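Local coordinates for cytokinesis protein 2 (Saccharomyces cerevisiae, PDB 4WPE) that forms rings that coincide with the septins and later the medial actin ring, and mediates the cytoskeletal rearrangements required for cytokinesis, at residues N24-H29 against C217-M222; G28-G33 against A120-L125; Y75-E80 against T256-S261; G127-L132 against A213-E218. All blocks are in the same frame, centred on the assembly; numbering follows the deposited sequence.

Contact 1: N24-H29 against C217-M222; sequences NILLGH and CELQEM
Leu-219 overlaps Leu-26 and Leu-27 with the forked end of its side chain, and this one leucine against two is all that joins the helical segments 24-29 and 217-222. Its CD1 does most of the touching. That methyl rests against CB of Leu-26 at 4.0 Å, close to the root of the side chain, and it also meets the methyl CD2 of Leu-27. The second branch, CD2 of Leu-219, comes up to the same CD2 of Leu-27 at 4.1 Å, so that Leu-27 offers a single methyl to both prongs of its partner. The side chains of Leu-27 and Leu-219 stand roughly perpendicular, end against end, whereas Leu-26 is met at its base.

All three leucines adopt the same shape, with CG anti to the carbonyl carbon, as at Leu-219 with chi1 -73°. On Leu-27 this rotation swings the end of the chain nearer to the opposite helix than its CB bond alone would bring it. No hydrogen bond spans the pair; the interaction is purely apolar, and it illustrates how a compact leucine cluster can join segments whose closest CA atoms, those of Leu-26 and Leu-219, stand 7.7 Å apart.

Trp-212 of helix 170-259 touches both Leu-26 and Leu-219, and Phe-271 of the second subunit packs on Leu-26. The cluster thus lies in the core of the F-BAR domain, the part of the protein present here, where the short helix 21-35 runs in the same direction as helix 170-259, with helix 76-162 adding Ser-126 against Leu-27 and Leu-125 against Leu-219.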
# COMPACT_ATOMS: atom_id res chain seq x y z
N ASN A 24 10.62 15.77 41.28
CA ASN A 24 9.35 15.77 40.57
C ASN A 24 9.51 16.08 39.08
O ASN A 24 8.71 15.63 38.26
CB ASN A 24 8.39 16.76 41.22
CG ASN A 24 8.05 16.38 42.65
OD1 ASN A 24 7.80 15.21 42.94
ND2 ASN A 24 8.06 17.36 43.55
N ILE A 25 10.55 16.84 38.75
CA ILE A 25 10.86 17.13 37.35
C ILE A 25 11.27 15.85 36.61
O ILE A 25 10.79 15.58 35.51
CB ILE A 25 11.97 18.19 37.24
CG1 ILE A 25 11.42 19.57 37.60
CG2 ILE A 25 12.56 18.22 35.84
CD1 ILE A 25 12.39 20.44 38.36
N LEU A 26 12.14 15.06 37.23
CA LEU A 26 12.57 13.79 36.64
C LEU A 26 11.44 12.76 36.61
O LEU A 26 11.27 12.06 35.62
CB LEU A 26 13.76 13.22 37.41
CG LEU A 26 15.09 13.95 37.23
CD1 LEU A 26 16.21 13.19 37.92
CD2 LEU A 26 15.39 14.15 35.76
N LEU A 27 10.69 12.67 37.70
CA LEU A 27 9.56 11.74 37.77
C LEU A 27 8.50 12.11 36.74
O LEU A 27 7.86 11.24 36.15
CB LEU A 27 8.95 11.72 39.17
CG LEU A 27 9.80 11.04 40.25
CD1 LEU A 27 9.08 11.07 41.59
CD2 LEU A 27 10.12 9.62 39.84
N GLY A 28 8.34 13.41 36.52
CA GLY A 28 7.39 13.90 35.53
C GLY A 28 7.85 13.56 34.12
O GLY A 28 7.05 13.17 33.28
N HIS A 29 9.15 13.71 33.88
CA HIS A 29 9.72 13.47 32.56
C HIS A 29 9.64 12.00 32.14
O HIS A 29 9.25 11.69 31.01
CB HIS A 29 11.18 13.94 32.52
CG HIS A 29 11.82 13.78 31.18
ND1 HIS A 29 11.23 14.23 30.01
CD2 HIS A 29 12.99 13.22 30.80
CE1 HIS A 29 12.01 13.96 28.99
NE2 HIS A 29 13.10 13.34 29.44
N CYS A 217 19.89 7.42 39.36
CA CYS A 217 20.58 6.60 38.38
C CYS A 217 19.63 5.56 37.80
O CYS A 217 19.66 5.29 36.60
CB CYS A 217 21.81 5.93 38.99
SG CYS A 217 23.36 6.80 38.67
N GLU A 218 18.79 4.99 38.66
CA GLU A 218 17.75 4.06 38.22
C GLU A 218 16.84 4.74 37.20
O GLU A 218 16.46 4.14 36.20
CB GLU A 218 16.93 3.55 39.40
CG GLU A 218 17.61 2.46 40.23
CD GLU A 218 16.61 1.56 40.94
OE1 GLU A 218 15.71 1.02 40.25
OE2 GLU A 218 16.71 1.38 42.17
N LEU A 219 16.50 6.00 37.46
CA LEU A 219 15.69 6.78 36.53
C LEU A 219 16.42 7.02 35.22
O LEU A 219 15.86 6.85 34.14
CB LEU A 219 15.30 8.13 37.15
CG LEU A 219 14.24 8.09 38.25
CD1 LEU A 219 14.04 9.48 38.84
CD2 LEU A 219 12.92 7.55 37.71
N GLN A 220 17.69 7.40 35.32
CA GLN A 220 18.50 7.67 34.13
C GLN A 220 18.69 6.39 33.31
O GLN A 220 18.87 6.45 32.10
CB GLN A 220 19.85 8.25 34.55
CG GLN A 220 20.77 8.59 33.39
CD GLN A 220 22.06 9.23 33.84
OE1 GLN A 220 22.07 10.06 34.74
NE2 GLN A 220 23.16 8.83 33.21
N GLU A 221 18.65 5.25 33.98
CA GLU A 221 18.73 3.97 33.29
C GLU A 221 17.40 3.65 32.61
O GLU A 221 17.38 3.06 31.53
CB GLU A 221 19.10 2.85 34.27
CG GLU A 221 19.04 1.45 33.67
CD GLU A 221 19.40 0.38 34.68
OE1 GLU A 221 20.58 0.30 35.07
OE2 GLU A 221 18.49 -0.38 35.09
N MSE A 222 16.30 4.05 33.24
CA MSE A 222 14.97 3.85 32.67
C MSE A 222 14.81 4.61 31.36
O MSE A 222 14.44 4.03 30.34
CB MSE A 222 13.89 4.31 33.65
CG MSE A 222 13.70 3.42 34.86
SE MSE A 222 11.94 3.70 35.62
CE MSE A 222 10.87 3.08 34.11

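Contact 2: G28-G33 against A120-L125; sequences GHISQG and ARYTTL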
# COMPACT_ATOMS: atom_id res chain seq x y z
N GLY A 28 8.34 13.41 36.52
CA GLY A 28 7.39 13.90 35.53
C GLY A 28 7.85 13.56 34.12
O GLY A 28 7.05 13.17 33.28
N HIS A 29 9.15 13.71 33.88
CA HIS A 29 9.72 13.47 32.56
C HIS A 29 9.64 12.00 32.14
O HIS A 29 9.25 11.69 31.01
CB HIS A 29 11.18 13.94 32.52
CG HIS A 29 11.82 13.78 31.18
ND1 HIS A 29 11.23 14.23 30.01
CD2 HIS A 29 12.99 13.22 30.80
CE1 HIS A 29 12.01 13.96 28.99
NE2 HIS A 29 13.10 13.34 29.44
N ILE A 30 10.02 11.10 33.05
CA ILE A 30 9.99 9.67 32.77
C ILE A 30 8.55 9.21 32.54
O ILE A 30 8.28 8.41 31.64
CB ILE A 30 10.65 8.86 33.91
CG1 ILE A 30 12.15 8.71 33.66
CG2 ILE A 30 10.03 7.47 34.03
CD1 ILE A 30 12.95 9.97 33.91
N SER A 31 7.63 9.73 33.35
CA SER A 31 6.22 9.37 33.27
C SER A 31 5.59 9.80 31.95
O SER A 31 4.81 9.05 31.35
CB SER A 31 5.45 9.98 34.44
OG SER A 31 4.06 10.04 34.16
N GLN A 32 5.91 11.01 31.50
CA GLN A 32 5.34 11.52 30.26
C GLN A 32 5.94 10.79 29.06
O GLN A 32 5.32 10.69 28.00
CB GLN A 32 5.55 13.03 30.13
CG GLN A 32 6.84 13.44 29.43
CD GLN A 32 6.77 14.85 28.87
OE1 GLN A 32 5.79 15.57 29.08
NE2 GLN A 32 7.81 15.24 28.15
N GLY A 33 7.15 10.27 29.24
CA GLY A 33 7.83 9.54 28.20
C GLY A 33 7.22 8.16 28.01
O GLY A 33 7.28 7.58 26.93
N ALA A 120 5.46 -0.41 35.03
CA ALA A 120 5.49 -1.18 36.27
C ALA A 120 6.67 -0.76 37.14
O ALA A 120 6.52 -0.56 38.35
CB ALA A 120 5.56 -2.67 35.98
N ARG A 121 7.84 -0.61 36.53
CA ARG A 121 9.03 -0.21 37.27
C ARG A 121 8.89 1.22 37.78
O ARG A 121 9.27 1.52 38.91
CB ARG A 121 10.28 -0.32 36.40
CG ARG A 121 11.54 0.14 37.11
CD ARG A 121 12.80 -0.03 36.27
NE ARG A 121 14.00 0.16 37.08
CZ ARG A 121 15.24 0.19 36.59
NH1 ARG A 121 15.44 0.04 35.29
NH2 ARG A 121 16.27 0.37 37.41
N TYR A 122 8.34 2.09 36.94
CA TYR A 122 8.14 3.48 37.31
C TYR A 122 7.23 3.62 38.52
O TYR A 122 7.49 4.42 39.42
CB TYR A 122 7.57 4.29 36.14
CG TYR A 122 7.09 5.66 36.57
CD1 TYR A 122 7.98 6.69 36.79
CD2 TYR A 122 5.74 5.91 36.76
CE1 TYR A 122 7.55 7.94 37.19
CE2 TYR A 122 5.29 7.15 37.16
CZ TYR A 122 6.20 8.17 37.37
OH TYR A 122 5.77 9.41 37.77
N THR A 123 6.15 2.84 38.54
CA THR A 123 5.20 2.85 39.64
C THR A 123 5.88 2.46 40.95
O THR A 123 5.68 3.11 41.98
CB THR A 123 4.01 1.90 39.37
OG1 THR A 123 3.20 2.46 38.33
CG2 THR A 123 3.17 1.72 40.62
N THR A 124 6.70 1.41 40.90
CA THR A 124 7.45 0.96 42.07
C THR A 124 8.44 2.02 42.55
O THR A 124 8.54 2.29 43.75
CB THR A 124 8.20 -0.35 41.78
OG1 THR A 124 7.26 -1.38 41.46
CG2 THR A 124 9.03 -0.77 42.97
N LEU A 125 9.17 2.62 41.61
CA LEU A 125 10.15 3.65 41.93
C LEU A 125 9.50 4.85 42.61
O LEU A 125 9.97 5.31 43.65
CB LEU A 125 10.88 4.11 40.68
CG LEU A 125 12.23 3.46 40.39
CD1 LEU A 125 12.93 4.16 39.24
CD2 LEU A 125 13.10 3.49 41.64
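Tyr-122 reaches across to helix 21-35 and lays its ring over Ser-31, with Ile-30 meeting the ring on the side nearer its root. The tyrosine CG stands anti to the backbone N (chi1 168°), which throws the ring outward from its own helix, and chi2 near a right angle (78°) turns the flat group so that one face receives the neighbouring backbone. Ser-31 CA lies over that face, 4.3 Å above the plane and displaced toward the rim.

The phenolic end is met by carbon more closely than by oxygen. CB of Ser-31 approaches OH of Tyr-122 at 3.4 Å and its CZ almost as closely, while the hydroxyl OG of Ser-31 stays 4.0 Å from the tyrosine OH. The two hydroxyls are therefore neighbours without a hydrogen bond between them, and the serine acts here mainly through its carbon atoms.

In the F-BAR bundle this is a helix-to-helix contact between antiparallel partners, helix 21-35 and the long helix 76-162, its centre about 8 Å from the centre of the chain. The tyrosine also touches Leu-27 and Ile-34, so its neighbours Leu-27, Ile-30, Ser-31 and Ile-34 follow one another along a single side of the shorter helix.

Ile-30 divides its two branches between different surroundings. Its CB bond points toward helix 76-162, and its methyl CG2, standing opposite the backbone N about the first torsion, approaches CD1 of Tyr-122 obliquely at 3.5 Å and CE1 less closely. The other branch, through CG1 to CD1, leads away from the tyrosine, and the side chain of Ile-30 also touches Tyr-11 of helix 11-14.

Contact 3: Y75-E80 against T256-S261; sequences YGKLNE and TNHLNS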
# COMPACT_ATOMS: atom_id res chain seq x y z
N TYR A 75 -1.76 -13.55 -26.96
CA TYR A 75 -0.72 -14.20 -27.76
C TYR A 75 0.68 -13.74 -27.40
O TYR A 75 0.87 -12.60 -26.98
CB TYR A 75 -0.96 -13.95 -29.25
CG TYR A 75 0.19 -14.41 -30.12
CD1 TYR A 75 0.32 -15.75 -30.46
CD2 TYR A 75 1.15 -13.51 -30.59
CE1 TYR A 75 1.37 -16.19 -31.25
CE2 TYR A 75 2.20 -13.94 -31.38
CZ TYR A 75 2.31 -15.28 -31.71
OH TYR A 75 3.35 -15.73 -32.49
N GLY A 76 1.64 -14.64 -27.60
CA GLY A 76 3.06 -14.33 -27.54
C GLY A 76 3.50 -13.39 -26.44
O GLY A 76 2.95 -13.40 -25.34
N LYS A 77 4.48 -12.56 -26.77
CA LYS A 77 5.10 -11.66 -25.80
C LYS A 77 4.11 -10.82 -24.98
O LYS A 77 4.32 -10.62 -23.79
CB LYS A 77 6.08 -10.73 -26.51
CG LYS A 77 7.53 -11.02 -26.19
CD LYS A 77 8.01 -12.30 -26.85
CE LYS A 77 9.48 -12.54 -26.52
NZ LYS A 77 10.02 -13.73 -27.23
N LEU A 78 3.03 -10.35 -25.59
CA LEU A 78 2.05 -9.56 -24.85
C LEU A 78 1.33 -10.42 -23.82
O LEU A 78 0.81 -9.91 -22.83
CB LEU A 78 1.04 -8.90 -25.79
N ASN A 79 1.31 -11.73 -24.04
CA ASN A 79 0.75 -12.63 -23.04
C ASN A 79 1.76 -12.96 -21.96
O ASN A 79 1.41 -13.06 -20.79
CB ASN A 79 0.23 -13.91 -23.71
CG ASN A 79 -0.56 -14.78 -22.75
OD1 ASN A 79 -0.13 -15.87 -22.39
ND2 ASN A 79 -1.72 -14.29 -22.32
N GLU A 80 3.02 -13.11 -22.34
CA GLU A 80 4.09 -13.36 -21.38
C GLU A 80 4.37 -12.08 -20.58
O GLU A 80 4.95 -12.15 -19.50
CB GLU A 80 5.37 -13.84 -22.09
CG GLU A 80 5.12 -14.47 -23.47
CD GLU A 80 6.39 -15.05 -24.10
OE1 GLU A 80 7.47 -14.72 -23.57
OE2 GLU A 80 6.30 -15.84 -25.08
N THR A 256 9.92 -3.45 -16.74
CA THR A 256 10.51 -2.53 -17.70
C THR A 256 11.45 -3.25 -18.67
O THR A 256 11.39 -3.02 -19.88
CB THR A 256 11.28 -1.40 -16.98
OG1 THR A 256 10.36 -0.53 -16.31
CG2 THR A 256 12.09 -0.58 -17.98
N ASN A 257 12.29 -4.14 -18.14
CA ASN A 257 13.30 -4.83 -18.94
C ASN A 257 12.75 -5.71 -20.06
O ASN A 257 13.44 -5.96 -21.05
CB ASN A 257 14.20 -5.70 -18.05
CG ASN A 257 15.15 -4.89 -17.20
OD1 ASN A 257 15.62 -3.83 -17.62
ND2 ASN A 257 15.46 -5.40 -16.01
N HIS A 258 11.52 -6.18 -19.88
CA HIS A 258 10.87 -7.09 -20.81
C HIS A 258 9.86 -6.40 -21.72
O HIS A 258 9.51 -6.92 -22.79
CB HIS A 258 10.18 -8.22 -20.05
CG HIS A 258 9.08 -8.88 -20.82
ND1 HIS A 258 9.32 -9.91 -21.71
CD2 HIS A 258 7.74 -8.70 -20.82
CE1 HIS A 258 8.19 -10.31 -22.24
NE2 HIS A 258 7.20 -9.59 -21.71
N LEU A 259 9.36 -5.26 -21.26
CA LEU A 259 8.54 -4.41 -22.11
C LEU A 259 9.40 -3.85 -23.23
O LEU A 259 8.90 -3.54 -24.31
CB LEU A 259 7.92 -3.25 -21.31
CG LEU A 259 6.69 -3.48 -20.43
CD1 LEU A 259 6.46 -2.27 -19.53
CD2 LEU A 259 5.49 -3.73 -21.32
N ASN A 260 10.69 -3.71 -22.95
CA ASN A 260 11.63 -3.20 -23.94
C ASN A 260 12.34 -4.32 -24.69
O ASN A 260 13.21 -4.06 -25.52
CB ASN A 260 12.67 -2.29 -23.27
CG ASN A 260 12.10 -0.94 -22.86
OD1 ASN A 260 10.89 -0.76 -22.75
ND2 ASN A 260 12.98 0.03 -22.63
N SER A 261 11.97 -5.57 -24.41
CA SER A 261 12.62 -6.71 -25.03
C SER A 261 11.99 -7.10 -26.37
O SER A 261 12.57 -7.87 -27.14
CB SER A 261 12.61 -7.92 -24.10
OG SER A 261 11.31 -8.50 -24.02
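The backbone turn from Lys-77 to Glu-80, near the beginning of helix 76-162, faces His-258 on the last turn of helix 170-259, and it presents carbonyl groups as well as side chains to that residue. This is a peripheral helix-to-helix contact of the F-BAR domain, its centre about 53 Å from the centre of the chain. Gly-76, with its positive phi, leads into the turn, and its O accepts from the backbone N atoms of both Asn-79 and Glu-80.

Carried across by a first torsion that sets CG anti to the backbone N (chi1 158°), the imidazole of His-258 brings its far edge to the turn. Lys-77 O lies at that edge, near the ring plane, 3.7 Å from NE2 of His-258: a neighbour, though not a hydrogen bond. CG of Lys-77 approaches CE1 of His-258 at 4.1 Å, and the lysine chain, bent at its second torsion, runs at a slant to the histidine side chain. NE2 also lies near the carbonyl carbon of Glu-80. The glutamate carboxylate stays more distant, with OE1 of Glu-80 5.5 Å from NE2 of His-258, near but not in contact.

Phe-262 meets the histidine ring with the planes at about 45°. Were the ring cut back to an alanine, the Lys-77 to Glu-80 turn would probably face a gap and Phe-262 would lose its ring partner. The second subunit is close by, its Gln-231 donating to Leu-259 O. Where the chain leaves the helix, OG of Ser-261 donates to O of His-258 at 2.7 Å, tilted 26° from the carbonyl plane.

Contact 4: G127-L132 against A213-E218; sequences GKIERL and AQLSCE
The antiparallel pairing of the two long F-BAR helices, 76-162 and 170-259, is made at this level by Leu-215, which inserts its side chain between Lys-128 and Ile-129. The methyl CD2 of Leu-215 is the main point of contact. CD1 of Ile-129 touches it at 3.5 Å and lies near CB of the leucine too, as the two side chains lie alongside, pointing opposite ways.

Lys-128 takes part through its hydrocarbon portion. With CG opposite the backbone N (chi1 -176°) and the chain fully extended beyond, its CG, CD and CE all pass CD2 of Leu-215 at 4.0 Å, the lysine running squarely across the leucine. Within the helix bundle, the stem of a charged residue here lies over a buried apolar contact. The lysine's NZ continues past the leucine to 4.8 Å from OE2 of Glu-218, opposite charges near but not in contact.

Trimming Leu-215 to a serine is likely to leave Ile-129 CD1 without its closest neighbour across the contact and the extended Lys-128 stem, deprived of the methyls that support it, freer to swing. Ile-129 also packs on Val-23 and Leu-27 of helix 21-35 and on Trp-212, while Lys-128 touches Glu-211 one turn earlier on helix 170-259.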
# COMPACT_ATOMS: atom_id res chain seq x y z
N GLY A 127 6.77 5.07 44.24
CA GLY A 127 6.31 4.71 45.57
C GLY A 127 7.45 4.78 46.57
O GLY A 127 7.31 5.35 47.65
N LYS A 128 8.58 4.19 46.19
CA LYS A 128 9.78 4.22 47.02
C LYS A 128 10.26 5.64 47.25
O LYS A 128 10.68 5.99 48.35
CB LYS A 128 10.90 3.40 46.37
CG LYS A 128 12.16 3.29 47.21
CD LYS A 128 13.09 2.25 46.60
CE LYS A 128 14.43 2.20 47.31
NZ LYS A 128 15.30 1.15 46.72
N ILE A 129 10.18 6.47 46.21
CA ILE A 129 10.55 7.87 46.35
C ILE A 129 9.64 8.55 47.37
O ILE A 129 10.11 9.03 48.40
CB ILE A 129 10.49 8.62 45.01
CG1 ILE A 129 11.50 8.02 44.03
CG2 ILE A 129 10.79 10.09 45.22
CD1 ILE A 129 12.92 8.50 44.21
N GLU A 130 8.33 8.56 47.10
CA GLU A 130 7.35 9.21 47.97
C GLU A 130 7.49 8.79 49.43
O GLU A 130 7.45 9.63 50.32
CB GLU A 130 5.92 8.91 47.49
N ARG A 131 7.67 7.49 49.67
CA ARG A 131 7.84 6.98 51.02
C ARG A 131 9.07 7.59 51.71
O ARG A 131 9.01 7.94 52.89
CB ARG A 131 7.95 5.45 51.01
N LEU A 132 10.17 7.73 50.97
CA LEU A 132 11.41 8.24 51.56
C LEU A 132 11.35 9.73 51.91
O LEU A 132 11.68 10.10 53.02
CB LEU A 132 12.60 7.96 50.63
CG LEU A 132 13.10 6.51 50.52
CD1 LEU A 132 14.36 6.43 49.68
CD2 LEU A 132 13.34 5.90 51.88
N ALA A 213 21.02 9.42 45.28
CA ALA A 213 22.19 9.26 44.43
C ALA A 213 22.07 8.00 43.60
O ALA A 213 22.63 7.90 42.50
CB ALA A 213 23.46 9.23 45.28
N GLN A 214 21.33 7.03 44.13
CA GLN A 214 21.15 5.74 43.47
C GLN A 214 19.88 5.70 42.63
O GLN A 214 19.87 5.16 41.53
CB GLN A 214 21.10 4.62 44.51
CG GLN A 214 22.43 4.32 45.17
CD GLN A 214 22.36 3.12 46.10
OE1 GLN A 214 21.32 2.86 46.72
NE2 GLN A 214 23.46 2.39 46.21
N LEU A 215 18.80 6.27 43.16
CA LEU A 215 17.50 6.17 42.50
C LEU A 215 17.40 7.09 41.28
O LEU A 215 16.63 6.82 40.36
CB LEU A 215 16.37 6.46 43.49
CG LEU A 215 15.90 5.25 44.32
CD1 LEU A 215 17.03 4.63 45.14
CD2 LEU A 215 14.74 5.63 45.22
N SER A 216 18.18 8.17 41.28
CA SER A 216 18.24 9.03 40.11
C SER A 216 18.98 8.32 38.99
O SER A 216 18.73 8.57 37.81
CB SER A 216 18.94 10.35 40.45
OG SER A 216 20.25 10.11 40.93
N CYS A 217 19.89 7.42 39.36
CA CYS A 217 20.58 6.60 38.38
C CYS A 217 19.63 5.56 37.80
O CYS A 217 19.66 5.29 36.60
CB CYS A 217 21.81 5.93 38.99
SG CYS A 217 23.36 6.80 38.67
N GLU A 218 18.79 4.99 38.66
CA GLU A 218 17.75 4.06 38.22
C GLU A 218 16.84 4.74 37.20
O GLU A 218 16.46 4.14 36.20
CB GLU A 218 16.93 3.55 39.40
CG GLU A 218 17.61 2.46 40.23
CD GLU A 218 16.61 1.56 40.94
OE1 GLU A 218 15.71 1.02 40.25
OE2 GLU A 218 16.71 1.38 42.17

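How the contacts relate
Contacts 1, 2 and 4 form one continuous region near the middle of the domain, joining the pairs of helices 21-35, 76-162 and 170-259 in turn. The centres of contacts 1 and 2 lie about 7 Å apart, and those of contacts 1 and 4 about 9 Å. Arg-121 of contact 2 ties the group together: its NH2 forms a salt bridge with OE1 of Glu-218 (3.0 Å), a residue shared by contacts 1 and 4, and its NH1 another with OE2 of Glu-221 (3.1 Å). Contact 3 is remote, about 63 Å from contact 1 between centres, yet it joins the same two long helices as contact 4. The second subunit touches contacts 1 to 3 only.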